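Local structure of MaoC family protein (Mycobacterium tuberculosis H37Rv, 3KHP) at residues A[77-85]-A[152-160]; A[117-126]-A[138-147]. The protein probably acts as a MaoC-type hydratase that interconverts 3-hydroxyacyl and 2-enoyl thioesters, although dehydrogenase activity has also been suggested for it. All blocks are in the same frame, centred on the assembly; numbering follows the deposited sequence.

Contact 1: A[77-85]-A[152-160]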
loop_
_atom_site.group_PDB
_atom_site.type_symbol
_atom_site.label_atom_id
_atom_site.label_comp_id
_atom_site.label_asym_id
_atom_site.label_seq_id
_atom_site.Cartn_x
_atom_site.Cartn_y
_atom_site.Cartn_z
ATOM N N TYR A 77 11.810 -2.423 7.782
ATOM C CA TYR A 77 11.308 -3.506 6.925
ATOM C C TYR A 77 11.718 -4.906 7.475
ATOM O O TYR A 77 11.128 -5.900 7.098
ATOM C CB TYR A 77 11.726 -3.314 5.460
ATOM C CG TYR A 77 11.056 -4.258 4.498
ATOM C CD1 TYR A 77 9.685 -4.166 4.234
ATOM C CD2 TYR A 77 11.776 -5.287 3.893
ATOM C CE1 TYR A 77 9.048 -5.066 3.380
ATOM C CE2 TYR A 77 11.145 -6.216 3.037
ATOM C CZ TYR A 77 9.782 -6.081 2.779
ATOM O OH TYR A 77 9.174 -6.975 1.960
ATOM N N ALA A 78 12.687 -4.990 8.379
ATOM C CA ALA A 78 13.035 -6.294 8.987
ATOM C C ALA A 78 11.825 -6.966 9.658
ATOM O O ALA A 78 11.757 -8.168 9.692
ATOM C CB ALA A 78 14.151 -6.169 9.972
ATOM N N VAL A 79 10.862 -6.197 10.133
ATOM C CA VAL A 79 9.696 -6.790 10.760
ATOM C C VAL A 79 8.788 -7.527 9.790
ATOM O O VAL A 79 8.052 -8.413 10.213
ATOM C CB VAL A 79 8.895 -5.786 11.598
ATOM C CG1 VAL A 79 9.807 -5.134 12.682
ATOM C CG2 VAL A 79 8.186 -4.768 10.725
ATOM N N ILE A 80 8.920 -7.256 8.486
ATOM C CA ILE A 80 8.151 -7.946 7.495
ATOM C C ILE A 80 8.886 -9.104 6.842
ATOM O O ILE A 80 8.297 -10.145 6.640
ATOM C CB ILE A 80 7.736 -7.003 6.381
ATOM C CG1 ILE A 80 7.006 -5.769 6.944
ATOM C CG2 ILE A 80 6.895 -7.765 5.345
ATOM C CD1 ILE A 80 5.677 -6.097 7.726
ATOM N N CYS A 81 10.167 -8.930 6.501
ATOM C CA CYS A 81 10.991 -9.995 5.885
ATOM C C CYS A 81 11.769 -10.853 6.868
ATOM O O CYS A 81 12.434 -11.811 6.462
ATOM C CB CYS A 81 12.005 -9.420 4.864
ATOM S SG CYS A 81 13.179 -8.271 5.534
ATOM N N CYS A 82 11.750 -10.498 8.136
ATOM C CA CYS A 82 12.424 -11.315 9.156
ATOM C C CYS A 82 11.622 -11.404 10.444
ATOM O O CYS A 82 12.163 -11.142 11.511
ATOM C CB CYS A 82 13.813 -10.743 9.468
ATOM S SG CYS A 82 14.913 -11.875 10.420
ATOM N N PRO A 83 10.335 -11.774 10.348
ATOM C CA PRO A 83 9.463 -11.733 11.511
ATOM C C PRO A 83 9.779 -12.854 12.509
ATOM O O PRO A 83 9.931 -13.987 12.103
ATOM C CB PRO A 83 8.062 -11.938 10.911
ATOM C CG PRO A 83 8.272 -12.660 9.686
ATOM C CD PRO A 83 9.662 -12.384 9.193
ATOM N N ALA A 84 9.884 -12.526 13.788
ATOM C CA ALA A 84 10.100 -13.518 14.833
ATOM C C ALA A 84 8.807 -14.302 15.136
ATOM O O ALA A 84 8.807 -15.210 15.965
ATOM C CB ALA A 84 10.652 -12.844 16.110
ATOM N N PHE A 85 7.737 -13.995 14.424
ATOM C CA PHE A 85 6.416 -14.460 14.798
ATOM C C PHE A 85 6.197 -15.976 14.847
ATOM O O PHE A 85 5.567 -16.454 15.771
ATOM C CB PHE A 85 5.358 -13.809 13.904
ATOM C CG PHE A 85 5.109 -12.345 14.214
ATOM C CD1 PHE A 85 5.344 -11.816 15.488
ATOM C CD2 PHE A 85 4.609 -11.498 13.229
ATOM C CE1 PHE A 85 5.078 -10.464 15.780
ATOM C CE2 PHE A 85 4.355 -10.141 13.502
ATOM C CZ PHE A 85 4.588 -9.627 14.791
ATOM N N LEU A 152 24.582 -13.359 8.034
ATOM C CA LEU A 152 23.467 -12.855 8.841
ATOM C C LEU A 152 23.108 -11.433 8.380
ATOM O O LEU A 152 23.947 -10.541 8.399
ATOM C CB LEU A 152 23.819 -12.910 10.331
ATOM C CG LEU A 152 22.792 -12.305 11.287
ATOM C CD1 LEU A 152 21.515 -13.131 11.388
ATOM C CD2 LEU A 152 23.393 -12.109 12.616
ATOM N N VAL A 153 21.871 -11.232 7.948
ATOM C CA VAL A 153 21.439 -9.935 7.447
ATOM C C VAL A 153 20.673 -9.135 8.485
ATOM O O VAL A 153 21.024 -8.003 8.760
ATOM C CB VAL A 153 20.587 -10.119 6.191
ATOM C CG1 VAL A 153 19.892 -8.834 5.838
ATOM C CG2 VAL A 153 21.475 -10.634 5.047
ATOM N N ALA A 154 19.646 -9.748 9.078
ATOM C CA ALA A 154 18.767 -9.089 10.076
ATOM C C ALA A 154 18.411 -9.970 11.304
ATOM O O ALA A 154 18.355 -11.199 11.231
ATOM C CB ALA A 154 17.485 -8.624 9.405
ATOM N N GLU A 155 18.168 -9.309 12.428
ATOM C CA GLU A 155 17.653 -9.960 13.611
ATOM C C GLU A 155 16.421 -9.192 14.102
ATOM O O GLU A 155 16.351 -7.969 13.991
ATOM C CB GLU A 155 18.684 -9.985 14.755
ATOM C CG GLU A 155 19.998 -10.680 14.463
ATOM C CD GLU A 155 20.989 -10.603 15.646
ATOM O OE1 GLU A 155 21.829 -9.657 15.657
ATOM O OE2 GLU A 155 20.906 -11.485 16.553
ATOM N N THR A 156 15.466 -9.908 14.686
ATOM C CA THR A 156 14.325 -9.236 15.256
ATOM C C THR A 156 14.020 -9.774 16.637
ATOM O O THR A 156 14.280 -10.939 16.946
ATOM C CB THR A 156 13.098 -9.362 14.333
ATOM O OG1 THR A 156 12.840 -10.740 14.040
ATOM C CG2 THR A 156 13.351 -8.656 13.027
ATOM N N LEU A 157 13.451 -8.926 17.470
ATOM C CA LEU A 157 13.036 -9.348 18.774
ATOM C C LEU A 157 11.635 -8.807 19.063
ATOM O O LEU A 157 11.426 -7.605 19.122
ATOM C CB LEU A 157 14.053 -8.881 19.820
ATOM C CG LEU A 157 13.921 -9.534 21.193
ATOM C CD1 LEU A 157 14.462 -10.974 21.115
ATOM C CD2 LEU A 157 14.639 -8.694 22.326
ATOM N N THR A 158 10.692 -9.708 19.277
ATOM C CA THR A 158 9.334 -9.342 19.597
ATOM C C THR A 158 9.027 -9.818 21.014
ATOM O O THR A 158 9.097 -11.009 21.307
ATOM C CB THR A 158 8.387 -9.962 18.577
ATOM O OG1 THR A 158 8.792 -9.533 17.277
ATOM C CG2 THR A 158 6.932 -9.594 18.834
ATOM N N THR A 159 8.726 -8.861 21.884
ATOM C CA THR A 159 8.377 -9.096 23.271
ATOM C C THR A 159 6.872 -8.905 23.446
ATOM O O THR A 159 6.345 -7.826 23.182
ATOM C CB THR A 159 9.119 -8.130 24.155
ATOM O OG1 THR A 159 10.540 -8.322 23.978
ATOM C CG2 THR A 159 8.751 -8.329 25.626
ATOM N N LEU A 160 6.191 -9.971 23.853
ATOM C CA LEU A 160 4.742 -9.986 24.013
ATOM C C LEU A 160 4.331 -10.001 25.482
ATOM O O LEU A 160 4.889 -10.742 26.295
ATOM C CB LEU A 160 4.175 -11.193 23.313
ATOM C CG LEU A 160 4.535 -11.293 21.839
ATOM C CD1 LEU A 160 4.251 -12.699 21.339
ATOM C CD2 LEU A 160 3.776 -10.232 21.025
HETATM O O HOH W 1 9.597 -9.658 14.935
#
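Thr156 and Cys82 share the direct hydrogen bond of this contact. Thr156 OG1 donates to Cys82 O at 2.6 Å, lying nearly on the line of the carbonyl (C=O...OG1 angle 168°). The hydroxyl stands between the backbone N and the carbonyl carbon of its own residue (chi1 55°), and this places CG2 beside the same acceptor, 3.1 Å from Cys82 O, a tight approach. Threonine suits the spot because one branch grips the carbonyl while the other, CG2, lies against Ala78 CB at 4.0 Å. Cys82 is the first residue past the short helix 78-81, whose last turn is tied by Cys82 N to Ala78 O, so the bond catches the chain just where it leaves the helix.

A second polar link runs through water. The molecule accepts from Ala84 N at 3.1 Å and donates to Thr158 OG1, whose hydroxyl is also hydrogen-bonded to Gln104. The amide of Ala84 thus reaches the strand by an intermediary.

Apolar packing fills in around these bonds. Small residues let helix and strand come close: Ala154 CB meets both Ala78 CB and Cys82 CB at 4.2 Å. Further along, the ring of Phe85 presents its edge, CE1 to Thr158 CG2 3.7 Å, and the two side chains cross at about a right angle; Phe85 also touches Pro96 and Ala97. The sulfur of Cys82 makes a plain van der Waals approach to the strand backbone, SG lying 3.6 Å from Ala154 O.

The strand directs Ala154, Thr156 and Thr158, every second residue, toward the helix and the turn after it. A helical segment laid on one face of an antiparallel sheet in this way is consistent with the hot-dog fold of MaoC and hydratase 2 proteins, here within the hydratase 2 N-terminal domain.

Contact 2: A[117-126]-A[138-147]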
loop_
_atom_site.group_PDB
_atom_site.type_symbol
_atom_site.label_atom_id
_atom_site.label_comp_id
_atom_site.label_asym_id
_atom_site.label_seq_id
_atom_site.Cartn_x
_atom_site.Cartn_y
_atom_site.Cartn_z
ATOM N N LYS A 117 15.746 -12.138 -0.933
ATOM C CA LYS A 117 15.274 -13.310 -0.221
ATOM C C LYS A 117 16.007 -13.403 1.110
ATOM O O LYS A 117 17.194 -13.034 1.205
ATOM C CB LYS A 117 15.588 -14.587 -0.986
ATOM C CG LYS A 117 15.407 -14.531 -2.497
ATOM C CD LYS A 117 15.651 -15.926 -3.120
ATOM C CE LYS A 117 15.201 -15.998 -4.599
ATOM N NZ LYS A 117 15.264 -14.657 -5.301
ATOM N N LEU A 118 15.306 -13.912 2.130
ATOM C CA LEU A 118 15.972 -14.325 3.364
ATOM C C LEU A 118 15.455 -15.672 3.851
ATOM O O LEU A 118 14.299 -16.009 3.675
ATOM C CB LEU A 118 15.794 -13.301 4.475
ATOM C CG LEU A 118 16.478 -11.968 4.416
ATOM C CD1 LEU A 118 15.933 -11.123 5.583
ATOM C CD2 LEU A 118 18.008 -12.125 4.463
ATOM N N SER A 119 16.364 -16.418 4.459
ATOM C CA SER A 119 16.107 -17.661 5.132
ATOM C C SER A 119 15.963 -17.276 6.583
ATOM O O SER A 119 16.930 -16.823 7.203
ATOM C CB SER A 119 17.330 -18.583 4.965
ATOM O OG SER A 119 17.245 -19.721 5.808
ATOM N N VAL A 120 14.755 -17.417 7.109
ATOM C CA VAL A 120 14.423 -16.903 8.408
ATOM C C VAL A 120 14.122 -18.069 9.354
ATOM O O VAL A 120 13.354 -18.959 9.029
ATOM C CB VAL A 120 13.227 -15.940 8.333
ATOM C CG1 VAL A 120 12.877 -15.406 9.696
ATOM C CG2 VAL A 120 13.542 -14.783 7.374
ATOM N N VAL A 121 14.777 -18.049 10.508
ATOM C CA VAL A 121 14.546 -18.996 11.574
ATOM C C VAL A 121 14.149 -18.208 12.784
ATOM O O VAL A 121 14.702 -17.142 13.024
ATOM C CB VAL A 121 15.822 -19.807 11.895
ATOM C CG1 VAL A 121 15.675 -20.556 13.227
ATOM C CG2 VAL A 121 16.185 -20.744 10.696
ATOM N N THR A 122 13.175 -18.717 13.536
ATOM C CA THR A 122 12.743 -18.053 14.757
ATOM C C THR A 122 12.878 -18.938 16.009
ATOM O O THR A 122 13.094 -20.160 15.944
ATOM C CB THR A 122 11.282 -17.589 14.656
ATOM O OG1 THR A 122 10.428 -18.727 14.696
ATOM C CG2 THR A 122 11.042 -16.825 13.368
ATOM N N GLU A 123 12.709 -18.304 17.157
ATOM C CA GLU A 123 13.040 -18.945 18.401
ATOM C C GLU A 123 12.352 -18.329 19.601
ATOM O O GLU A 123 12.220 -17.113 19.711
ATOM C CB GLU A 123 14.535 -18.814 18.602
ATOM C CG GLU A 123 15.028 -19.540 19.831
ATOM C CD GLU A 123 16.514 -19.371 20.039
ATOM O OE1 GLU A 123 17.214 -18.767 19.143
ATOM O OE2 GLU A 123 16.952 -19.844 21.112
ATOM N N VAL A 124 11.960 -19.177 20.526
ATOM C CA VAL A 124 11.455 -18.706 21.799
ATOM C C VAL A 124 12.657 -18.317 22.631
ATOM O O VAL A 124 13.395 -19.174 23.099
ATOM C CB VAL A 124 10.622 -19.796 22.516
ATOM C CG1 VAL A 124 10.028 -19.244 23.789
ATOM C CG2 VAL A 124 9.566 -20.329 21.588
ATOM N N ALA A 125 12.878 -17.018 22.770
ATOM C CA ALA A 125 14.055 -16.518 23.440
ATOM C C ALA A 125 13.887 -16.611 24.927
ATOM O O ALA A 125 14.838 -16.893 25.633
ATOM C CB ALA A 125 14.348 -15.059 23.064
ATOM N N ASP A 126 12.691 -16.314 25.404
ATOM C CA ASP A 126 12.468 -16.244 26.835
ATOM C C ASP A 126 10.989 -16.316 27.122
ATOM O O ASP A 126 10.152 -15.934 26.276
ATOM C CB ASP A 126 13.083 -14.983 27.451
ATOM C CG ASP A 126 13.343 -15.122 28.960
ATOM O OD1 ASP A 126 13.286 -16.261 29.477
ATOM O OD2 ASP A 126 13.614 -14.101 29.647
ATOM N N VAL A 138 6.416 -13.237 26.810
ATOM C CA VAL A 138 6.985 -14.143 25.835
ATOM C C VAL A 138 7.903 -13.364 24.873
ATOM O O VAL A 138 7.505 -12.319 24.362
ATOM C CB VAL A 138 5.907 -14.803 25.056
ATOM C CG1 VAL A 138 6.509 -15.719 24.016
ATOM C CG2 VAL A 138 5.040 -15.574 25.975
ATOM N N VAL A 139 9.120 -13.868 24.652
ATOM C CA VAL A 139 10.097 -13.203 23.784
ATOM C C VAL A 139 10.481 -14.095 22.619
ATOM O O VAL A 139 10.974 -15.197 22.801
ATOM C CB VAL A 139 11.339 -12.714 24.557
ATOM C CG1 VAL A 139 12.261 -11.873 23.644
ATOM C CG2 VAL A 139 10.908 -11.885 25.714
ATOM N N LEU A 140 10.210 -13.602 21.417
ATOM C CA LEU A 140 10.460 -14.332 20.190
ATOM C C LEU A 140 11.574 -13.622 19.411
ATOM O O LEU A 140 11.628 -12.414 19.381
ATOM C CB LEU A 140 9.172 -14.456 19.379
ATOM C CG LEU A 140 7.929 -14.890 20.179
ATOM C CD1 LEU A 140 6.670 -14.833 19.312
ATOM C CD2 LEU A 140 8.112 -16.285 20.773
ATOM N N ARG A 141 12.483 -14.380 18.816
ATOM C CA ARG A 141 13.652 -13.801 18.209
ATOM C C ARG A 141 13.743 -14.347 16.839
ATOM O O ARG A 141 13.649 -15.543 16.683
ATOM C CB ARG A 141 14.936 -14.180 18.948
ATOM C CG ARG A 141 16.198 -13.631 18.253
ATOM C CD ARG A 141 17.465 -14.352 18.628
ATOM N NE ARG A 141 17.870 -14.077 19.991
ATOM C CZ ARG A 141 18.113 -14.998 20.927
ATOM N NH1 ARG A 141 18.008 -16.301 20.684
ATOM N NH2 ARG A 141 18.470 -14.588 22.134
ATOM N N GLY A 142 13.944 -13.475 15.847
ATOM C CA GLY A 142 14.062 -13.904 14.460
ATOM C C GLY A 142 15.451 -13.630 13.918
ATOM O O GLY A 142 16.033 -12.642 14.234
ATOM N N ARG A 143 15.951 -14.503 13.079
ATOM C CA ARG A 143 17.254 -14.356 12.475
ATOM C C ARG A 143 17.101 -14.623 11.008
ATOM O O ARG A 143 16.652 -15.719 10.642
ATOM C CB ARG A 143 18.268 -15.372 13.024
ATOM C CG ARG A 143 18.893 -15.007 14.324
ATOM C CD ARG A 143 19.774 -16.220 14.890
ATOM N NE ARG A 143 20.917 -16.480 14.020
ATOM C CZ ARG A 143 22.026 -15.760 14.025
ATOM N NH1 ARG A 143 22.159 -14.752 14.871
ATOM N NH2 ARG A 143 23.006 -16.041 13.174
ATOM N N GLY A 144 17.506 -13.653 10.182
ATOM C CA GLY A 144 17.429 -13.806 8.742
ATOM C C GLY A 144 18.782 -13.736 8.058
ATOM O O GLY A 144 19.501 -12.774 8.242
ATOM N N CYS A 145 19.078 -14.728 7.231
ATOM C CA CYS A 145 20.348 -14.884 6.540
ATOM C C CYS A 145 20.144 -14.938 5.032
ATOM O O CYS A 145 19.123 -15.450 4.541
ATOM C CB CYS A 145 21.005 -16.224 6.942
ATOM S SG CYS A 145 21.456 -16.321 8.661
ATOM N N ASP A 146 21.131 -14.446 4.286
ATOM C CA ASP A 146 21.131 -14.592 2.821
ATOM C C ASP A 146 21.244 -16.082 2.493
ATOM O O ASP A 146 22.190 -16.735 2.909
ATOM C CB ASP A 146 22.308 -13.804 2.220
ATOM C CG ASP A 146 22.453 -13.996 0.722
ATOM O OD1 ASP A 146 21.631 -13.480 -0.082
ATOM O OD2 ASP A 146 23.406 -14.696 0.342
ATOM N N PRO A 147 20.273 -16.639 1.764
ATOM C CA PRO A 147 20.292 -18.058 1.385
ATOM C C PRO A 147 21.594 -18.608 0.738
ATOM O O PRO A 147 21.955 -19.759 0.981
ATOM C CB PRO A 147 19.153 -18.162 0.358
ATOM C CG PRO A 147 18.255 -17.032 0.666
ATOM C CD PRO A 147 19.111 -15.938 1.193
HETATM O O HOH W 2 19.838 -11.577 1.056
#
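The guanidinium of Arg141 has Ala125 CB over one face, 4.2 Å above the plane and displaced toward the rim, while Glu123 OE1 sits at its edge, in plane. Glu123 and Arg141 run side by side in the same direction from a hydrogen-bonded antiparallel pair. Glu123 CG is anti to the backbone N (chi1 -176°) and the chain runs on extended; the longer arginine bends at chi3, which brings NH1 to 3.0 Å from Glu123 OE1. This salt bridge contains a weak hydrogen bond, and with carboxylate and guanidinium planes 72° apart it is single-pronged.

The strands form a beta hairpin, carrying Ser119, Val121 and Glu123 on one face and Val120, Thr122 and Val124 on the other. A classic bulge interrupts it: Ala125 and Asp126 both face Val139, whose O takes Ala125 N at 2.6 Å and, weakly, Asp126 N at 3.3 Å. The short Ala125 lays its methyl 3.9 Å from Val139 CG1 and leaves the arginine space.

Gly142 and Gly144 lie opposite Thr122 and Val120; bare Gly144 makes room for Leu118 CD1. Separately, Leu118 CD2 reaches Cys145 O at 3.5 Å. At the open end Pro147 CD packs on Lys117 O, and a water donates to both Lys117 O and Asp146 OD1, while Asp146 OD2 is hydrogen-bonded to Ser149 OG.

How the contacts relate
Contacts 1 and 2 lie with their centres about 6 Å apart and share one antiparallel sheet within the hydratase 2 N-terminal domain. Along the chain the order is 77-85, 117-126, 138-147, 152-160, so both segments of contact 2 fall between those of contact 1. Strands 116-129, 136-145 and 152-162 are consecutive in sequence and adjacent in the sheet. Probable hydrogen bonds, Gly142 N to Thr156 O (2.8 Å) and Leu160 N to Val138 O (2.7 Å), join the contacts edge to edge. Cys82 SG packs on Gly144 N and Pro83 O on Thr122 CG2, so the segment after helix 78-81 lies across all three strands.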